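Local atomic coordinates of protocatechuate decarboxylase (Klebsiella pneumoniae, PDB entry 5O3M), a protein that probably decarboxylates 3,4-dihydroxybenzoate (protocatechuate) as a UbiD-family enzyme dependent on prenylated flavin, and can carboxylate catechols in the reverse direction. Residues I419-D422 against E423-I427; A499-P503 against R504-P508. All coordinates share one frame; numbering follows the deposited sequence.

Interaction 1. Residues I419-D422 against E423-I427; sequences ILVD and EDVDI. With 9JE (pentane-1,5-diol), chain H.
Asp422 and Val425 are the first and last residues of a type I beta turn that follows strand 417-422 of the C-terminal UbiD region. Val425 N donates to Asp422 O at 3.2 Å with an N-H...O angle of 152°. The donor sits above the carbonyl plane, 48° out of it. The Asp422 side chain lies alongside C02 of pentane-1,5-diol. Asp422 CB lies 3.6 Å from Asp424 OD1. Asp422 CG is 3.9 Å from C02 of the diol. A water donates to Asp422 OD1 at 2.7 Å and lies 2.8 Å from Glu423 OE1, to which it can also donate. That water sits between two carboxylates and probably eases their like charges, although other acceptors compete for its protons. OD2 accepts from Val485 N, which anchors the group. Glu423 CG sits between backbone N and carbonyl carbon (chi1 71°), and the chain then bends at chi2. This brings Glu423 OE2 to 3.2 Å from C05 of the diol. Asp424 OD2 flanks the same ligand and forms a salt bridge with Arg440. Lys490 is hydrogen-bonded to the diol. Away from the ligand the packing is apolar. Val421 and Val425 cross at about a right angle, CB to CB 3.9 Å, next to helix 430-439. Ile427 reaches Val421 by its short branch, and the two CG2 methyls are tightly packed at 3.4 Å.

Interaction 2. Residues A499-P503 against R504-P508; sequences ADVDP and RPFAP
Asp502 and Arg504 form an Asx turn at the start of the short 3-10 segment 504-506. Arg504 N donates to Asp502 OD1 at 3.0 Å in a nearly straight bond, 165° at the hydrogen. It meets this oxygen from above the carboxylate plane. The same carboxylate lies over one face of the Arg504 guanidinium, with OD1 3.5 Å above its centre. Asp502 OD2 is 3.2 Å from Arg504 NH2. This salt bridge rests on charge alone, because OD2 lies well out of the guanidinium plane. The carboxylate and guanidinium planes are inclined by 61°. A bend at chi3 (-63°) folds the arginine back over the aspartate. The backbone behind the pair is held by Phe506 N, which donates to Pro503 O at 3.1 Å. Ala507 N continues the winding by donating to Arg504 O. The Phe506 ring turns its edge to Asp502 O and Pro503 O. Phe506 CE1 lies 4.2 Å from Val501 CG2, which approaches the ring obliquely. Further out, the ring packs edge-to-face with His47 of a neighbouring subunit. Pro503 packs on His61 of that neighbouring chain. Phe506 O is hydrogen-bonded to Thr45 OG1 of the neighbouring subunit.

Interactions 1 and 2 are both local turns, met in series along the chain and on the same side of its centre. Their centres are 25 Å apart, and their nearest atoms stay about 12 Å apart without touching. Interaction 1 supplies Asp422, Glu423 and Asp424 to a pentane-1,5-diol pocket completed by Arg440, Val485 and Lys490. Interaction 2 supplies none of those residues. Six of its residues lie within reach of a neighbouring subunit, which interaction 1 meets through Asp426. The chain that joins them passes the pocket at Val485 and Lys490. Arg495, four residues before Ala499, hydrogen-bonds through NH1 to Asp424 O, so the approach to interaction 2 is tied back to interaction 1.

Interaction 1. Residues I419-D422 against E423-I427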
ATOM      1  N   ILE A 419      -8.090  11.558 -15.444  1.00 34.28           N
ATOM      2  CA  ILE A 419      -7.403  10.672 -16.375  1.00 33.06           C
ATOM      3  C   ILE A 419      -6.502  11.528 -17.247  1.00 32.09           C
ATOM      4  O   ILE A 419      -6.959  12.508 -17.856  1.00 26.92           O
ATOM      5  CB  ILE A 419      -8.374   9.841 -17.224  1.00 31.40           C
ATOM      6  CG1 ILE A 419      -9.307   9.033 -16.307  1.00 24.31           C
ATOM      7  CG2 ILE A 419      -7.599   8.938 -18.141  1.00 24.64           C
ATOM      8  CD1 ILE A 419     -10.396   8.272 -17.081  1.00 24.57           C
ATOM      9  N   LEU A 420      -5.221  11.186 -17.270  1.00 33.38           N
ATOM     10  CA  LEU A 420      -4.206  11.936 -17.990  1.00 31.81           C
ATOM     11  C   LEU A 420      -3.829  11.168 -19.243  1.00 28.22           C
ATOM     12  O   LEU A 420      -3.517   9.974 -19.159  1.00 28.57           O
ATOM     13  CB  LEU A 420      -2.965  12.151 -17.121  1.00 28.87           C
ATOM     14  CG  LEU A 420      -3.232  12.826 -15.791  1.00 25.99           C
ATOM     15  CD1 LEU A 420      -2.016  12.669 -14.899  1.00 21.60           C
ATOM     16  CD2 LEU A 420      -3.525  14.293 -16.027  1.00 27.13           C
ATOM     17  N   VAL A 421      -3.857  11.848 -20.400  1.00 25.86           N
ATOM     18  CA  VAL A 421      -3.492  11.227 -21.666  1.00 23.83           C
ATOM     19  C   VAL A 421      -2.658  12.191 -22.502  1.00 24.91           C
ATOM     20  O   VAL A 421      -2.659  13.406 -22.289  1.00 24.28           O
ATOM     21  CB  VAL A 421      -4.727  10.755 -22.470  1.00 30.44           C
ATOM     22  CG1 VAL A 421      -5.548   9.753 -21.660  1.00 22.36           C
ATOM     23  CG2 VAL A 421      -5.582  11.960 -22.933  1.00 29.22           C
ATOM     24  N   ASP A 422      -1.967  11.625 -23.489  1.00 28.83           N
ATOM     25  CA  ASP A 422      -1.109  12.384 -24.390  1.00 24.77           C
ATOM     26  C   ASP A 422      -1.903  12.948 -25.566  1.00 25.53           C
ATOM     27  O   ASP A 422      -3.087  12.662 -25.735  1.00 29.01           O
ATOM     28  CB  ASP A 422       0.036  11.497 -24.877  1.00 38.30           C
ATOM     29  CG  ASP A 422       0.964  11.126 -23.761  1.00 33.78           C
ATOM     30  OD1 ASP A 422       1.590  12.061 -23.236  1.00 30.43           O
ATOM     31  OD2 ASP A 422       1.022   9.933 -23.393  1.00 33.88           O
ATOM     32  N   GLU A 423      -1.224  13.732 -26.410  1.00 27.20           N
ATOM     33  CA  GLU A 423      -1.906  14.471 -27.463  1.00 35.53           C
ATOM     34  C   GLU A 423      -2.372  13.589 -28.611  1.00 33.07           C
ATOM     35  O   GLU A 423      -3.077  14.094 -29.482  1.00 32.79           O
ATOM     36  CB  GLU A 423      -1.015  15.587 -28.014  1.00 33.04           C
ATOM     37  CG  GLU A 423       0.156  15.103 -28.857  1.00 35.94           C
ATOM     38  CD  GLU A 423       1.425  14.842 -28.042  1.00 39.92           C
ATOM     39  OE1 GLU A 423       1.349  14.649 -26.806  1.00 38.92           O
ATOM     40  OE2 GLU A 423       2.510  14.826 -28.656  1.00 43.81           O
ATOM     41  N   ASP A 424      -2.022  12.298 -28.633  1.00 32.25           N
ATOM     42  CA  ASP A 424      -2.495  11.390 -29.675  1.00 27.13           C
ATOM     43  C   ASP A 424      -3.678  10.538 -29.221  1.00 26.40           C
ATOM     44  O   ASP A 424      -3.998   9.532 -29.861  1.00 32.68           O
ATOM     45  CB  ASP A 424      -1.354  10.489 -30.176  1.00 32.19           C
ATOM     46  CG  ASP A 424      -0.758   9.626 -29.065  1.00 33.06           C
ATOM     47  OD1 ASP A 424      -1.100   9.860 -27.883  1.00 32.16           O
ATOM     48  OD2 ASP A 424       0.040   8.709 -29.370  1.00 35.43           O
ATOM     49  N   VAL A 425      -4.325  10.905 -28.120  1.00 30.48           N
ATOM     50  CA  VAL A 425      -5.500  10.200 -27.620  1.00 29.59           C
ATOM     51  C   VAL A 425      -6.681  11.150 -27.711  1.00 29.07           C
ATOM     52  O   VAL A 425      -6.597  12.295 -27.255  1.00 28.19           O
ATOM     53  CB  VAL A 425      -5.323   9.714 -26.167  1.00 31.20           C
ATOM     54  CG1 VAL A 425      -6.573   8.940 -25.728  1.00 28.01           C
ATOM     55  CG2 VAL A 425      -4.046   8.860 -25.991  1.00 29.03           C
ATOM     56  N   ASP A 426      -7.783  10.674 -28.274  1.00 31.08           N
ATOM     57  CA  ASP A 426      -8.968  11.515 -28.451  1.00 31.10           C
ATOM     58  C   ASP A 426      -9.765  11.522 -27.146  1.00 28.21           C
ATOM     59  O   ASP A 426     -10.445  10.542 -26.813  1.00 28.25           O
ATOM     60  CB  ASP A 426      -9.811  11.002 -29.617  1.00 26.54           C
ATOM     61  CG  ASP A 426     -11.065  11.863 -29.860  1.00 35.03           C
ATOM     62  OD1 ASP A 426     -11.763  11.625 -30.869  1.00 36.36           O
ATOM     63  OD2 ASP A 426     -11.336  12.786 -29.062  1.00 35.69           O
ATOM     64  N   ILE A 427      -9.678  12.619 -26.389  1.00 31.10           N
ATOM     65  CA  ILE A 427     -10.281  12.603 -25.061  1.00 32.12           C
ATOM     66  C   ILE A 427     -11.804  12.565 -25.109  1.00 30.16           C
ATOM     67  O   ILE A 427     -12.428  12.235 -24.100  1.00 33.02           O
ATOM     68  CB  ILE A 427      -9.849  13.810 -24.216  1.00 36.69           C
ATOM     69  CG1 ILE A 427     -10.284  15.113 -24.902  1.00 28.09           C
ATOM     70  CG2 ILE A 427      -8.338  13.743 -23.885  1.00 28.94           C
ATOM     71  CD1 ILE A 427      -9.860  16.349 -24.121  1.00 26.83           C
TER
HETATM   72  C02 9JE H 602       2.593   9.652 -26.961  1.00 38.46           C
HETATM   73  C03 9JE H 602       2.521  10.886 -27.843  1.00 33.71           C
HETATM   74  C04 9JE H 602       3.067  10.713 -29.255  1.00 33.57           C
HETATM   75  C05 9JE H 602       2.521  11.917 -30.060  1.00 40.98           C
HETATM   76  C06 9JE H 602       3.099  11.909 -31.469  1.00 40.27           C
HETATM   77  O01 9JE H 602       3.918   9.644 -26.479  1.00 47.47           O
HETATM   78  O07 9JE H 602       3.421  10.520 -31.700  1.00 51.87           O
HETATM   79  O   HOH W   1       3.022  13.867 -24.644  1.00 29.17           O

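Interaction 2. Residues A499-P503 against R504-P508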
ATOM      1  N   ALA A 499      -0.476   6.429 -43.426  1.00 41.21           N
ATOM      2  CA  ALA A 499      -0.236   7.591 -44.271  1.00 53.87           C
ATOM      3  C   ALA A 499      -1.357   8.617 -44.130  1.00 55.27           C
ATOM      4  O   ALA A 499      -2.527   8.281 -43.926  1.00 48.75           O
ATOM      5  CB  ALA A 499      -0.114   7.180 -45.742  1.00 44.84           C
ATOM      6  N   ASP A 500      -0.979   9.886 -44.234  1.00 52.38           N
ATOM      7  CA  ASP A 500      -1.959  10.950 -44.364  1.00 54.05           C
ATOM      8  C   ASP A 500      -2.578  10.882 -45.748  1.00 55.00           C
ATOM      9  O   ASP A 500      -1.862  10.887 -46.758  1.00 56.06           O
ATOM     10  CB  ASP A 500      -1.301  12.313 -44.156  1.00 60.83           C
ATOM     11  CG  ASP A 500      -1.099  12.651 -42.696  1.00 67.84           C
ATOM     12  OD1 ASP A 500      -1.590  11.895 -41.819  1.00 56.16           O
ATOM     13  OD2 ASP A 500      -0.436  13.680 -42.436  1.00 77.35           O
ATOM     14  N   VAL A 501      -3.902  10.798 -45.808  1.00 47.09           N
ATOM     15  CA  VAL A 501      -4.579  10.856 -47.100  1.00 48.80           C
ATOM     16  C   VAL A 501      -5.967  11.437 -46.904  1.00 49.37           C
ATOM     17  O   VAL A 501      -6.666  11.112 -45.936  1.00 47.72           O
ATOM     18  CB  VAL A 501      -4.667   9.474 -47.770  1.00 46.99           C
ATOM     19  CG1 VAL A 501      -5.157   8.465 -46.769  1.00 57.17           C
ATOM     20  CG2 VAL A 501      -5.638   9.535 -48.950  1.00 48.00           C
ATOM     21  N   ASP A 502      -6.354  12.302 -47.826  1.00 47.83           N
ATOM     22  CA  ASP A 502      -7.719  12.798 -47.906  1.00 50.15           C
ATOM     23  C   ASP A 502      -8.608  11.674 -48.425  1.00 52.96           C
ATOM     24  O   ASP A 502      -8.497  11.307 -49.608  1.00 49.65           O
ATOM     25  CB  ASP A 502      -7.793  14.026 -48.834  1.00 53.35           C
ATOM     26  CG  ASP A 502      -9.180  14.688 -48.835  1.00 56.92           C
ATOM     27  OD1 ASP A 502     -10.114  14.136 -48.217  1.00 53.30           O
ATOM     28  OD2 ASP A 502      -9.328  15.767 -49.446  1.00 60.63           O
ATOM     29  N   PRO A 503      -9.498  11.111 -47.607  1.00 45.23           N
ATOM     30  CA  PRO A 503     -10.361  10.023 -48.090  1.00 48.57           C
ATOM     31  C   PRO A 503     -11.544  10.480 -48.936  1.00 47.15           C
ATOM     32  O   PRO A 503     -12.195   9.628 -49.555  1.00 48.13           O
ATOM     33  CB  PRO A 503     -10.852   9.384 -46.788  1.00 52.08           C
ATOM     34  CG  PRO A 503     -10.963  10.564 -45.857  1.00 43.07           C
ATOM     35  CD  PRO A 503      -9.819  11.492 -46.224  1.00 43.12           C
ATOM     36  N   ARG A 504     -11.847  11.777 -48.984  1.00 50.94           N
ATOM     37  CA  ARG A 504     -13.104  12.208 -49.595  1.00 53.49           C
ATOM     38  C   ARG A 504     -13.191  11.873 -51.078  1.00 58.83           C
ATOM     39  O   ARG A 504     -14.222  11.327 -51.501  1.00 60.62           O
ATOM     40  CB  ARG A 504     -13.318  13.703 -49.341  1.00 57.32           C
ATOM     41  CG  ARG A 504     -13.473  14.031 -47.857  1.00 60.66           C
ATOM     42  CD  ARG A 504     -13.940  15.460 -47.599  1.00 73.22           C
ATOM     43  NE  ARG A 504     -12.985  16.463 -48.070  1.00 81.10           N
ATOM     44  CZ  ARG A 504     -11.990  16.972 -47.345  1.00 78.46           C
ATOM     45  NH1 ARG A 504     -11.792  16.573 -46.091  1.00 75.17           N
ATOM     46  NH2 ARG A 504     -11.182  17.880 -47.881  1.00 79.33           N
ATOM     47  N   PRO A 505     -12.182  12.142 -51.907  1.00 58.84           N
ATOM     48  CA  PRO A 505     -12.313  11.810 -53.341  1.00 57.84           C
ATOM     49  C   PRO A 505     -12.592  10.336 -53.604  1.00 58.47           C
ATOM     50  O   PRO A 505     -13.063   9.999 -54.698  1.00 56.96           O
ATOM     51  CB  PRO A 505     -10.956  12.228 -53.934  1.00 60.37           C
ATOM     52  CG  PRO A 505     -10.361  13.158 -52.943  1.00 57.16           C
ATOM     53  CD  PRO A 505     -10.885  12.752 -51.586  1.00 57.29           C
ATOM     54  N   PHE A 506     -12.306   9.453 -52.640  1.00 59.38           N
ATOM     55  CA  PHE A 506     -12.540   8.021 -52.811  1.00 59.35           C
ATOM     56  C   PHE A 506     -13.999   7.634 -52.631  1.00 66.65           C
ATOM     57  O   PHE A 506     -14.426   6.611 -53.175  1.00 70.43           O
ATOM     58  CB  PHE A 506     -11.676   7.234 -51.829  1.00 54.88           C
ATOM     59  CG  PHE A 506     -10.241   7.236 -52.196  1.00 52.78           C
ATOM     60  CD1 PHE A 506      -9.400   8.231 -51.731  1.00 51.97           C
ATOM     61  CD2 PHE A 506      -9.740   6.282 -53.060  1.00 54.47           C
ATOM     62  CE1 PHE A 506      -8.074   8.254 -52.101  1.00 53.55           C
ATOM     63  CE2 PHE A 506      -8.414   6.303 -53.439  1.00 55.34           C
ATOM     64  CZ  PHE A 506      -7.581   7.285 -52.961  1.00 55.00           C
ATOM     65  N   ALA A 507     -14.767   8.417 -51.867  1.00 64.56           N
ATOM     66  CA  ALA A 507     -16.187   8.138 -51.632  1.00 61.50           C
ATOM     67  C   ALA A 507     -16.904   9.447 -51.327  1.00 60.37           C
ATOM     68  O   ALA A 507     -17.388   9.670 -50.212  1.00 70.92           O
ATOM     69  CB  ALA A 507     -16.362   7.133 -50.495  1.00 64.31           C
ATOM     70  N   PRO A 508     -16.994  10.347 -52.313  1.00 63.47           N
ATOM     71  CA  PRO A 508     -17.575  11.674 -52.031  1.00 66.59           C
ATOM     72  C   PRO A 508     -19.022  11.605 -51.588  1.00 70.82           C
ATOM     73  O   PRO A 508     -19.369  12.127 -50.518  1.00 67.33           O
ATOM     74  CB  PRO A 508     -17.426  12.416 -53.371  1.00 55.05           C
ATOM     75  CG  PRO A 508     -16.466  11.636 -54.160  1.00 59.14           C
ATOM     76  CD  PRO A 508     -16.592  10.210 -53.720  1.00 60.54           C
TER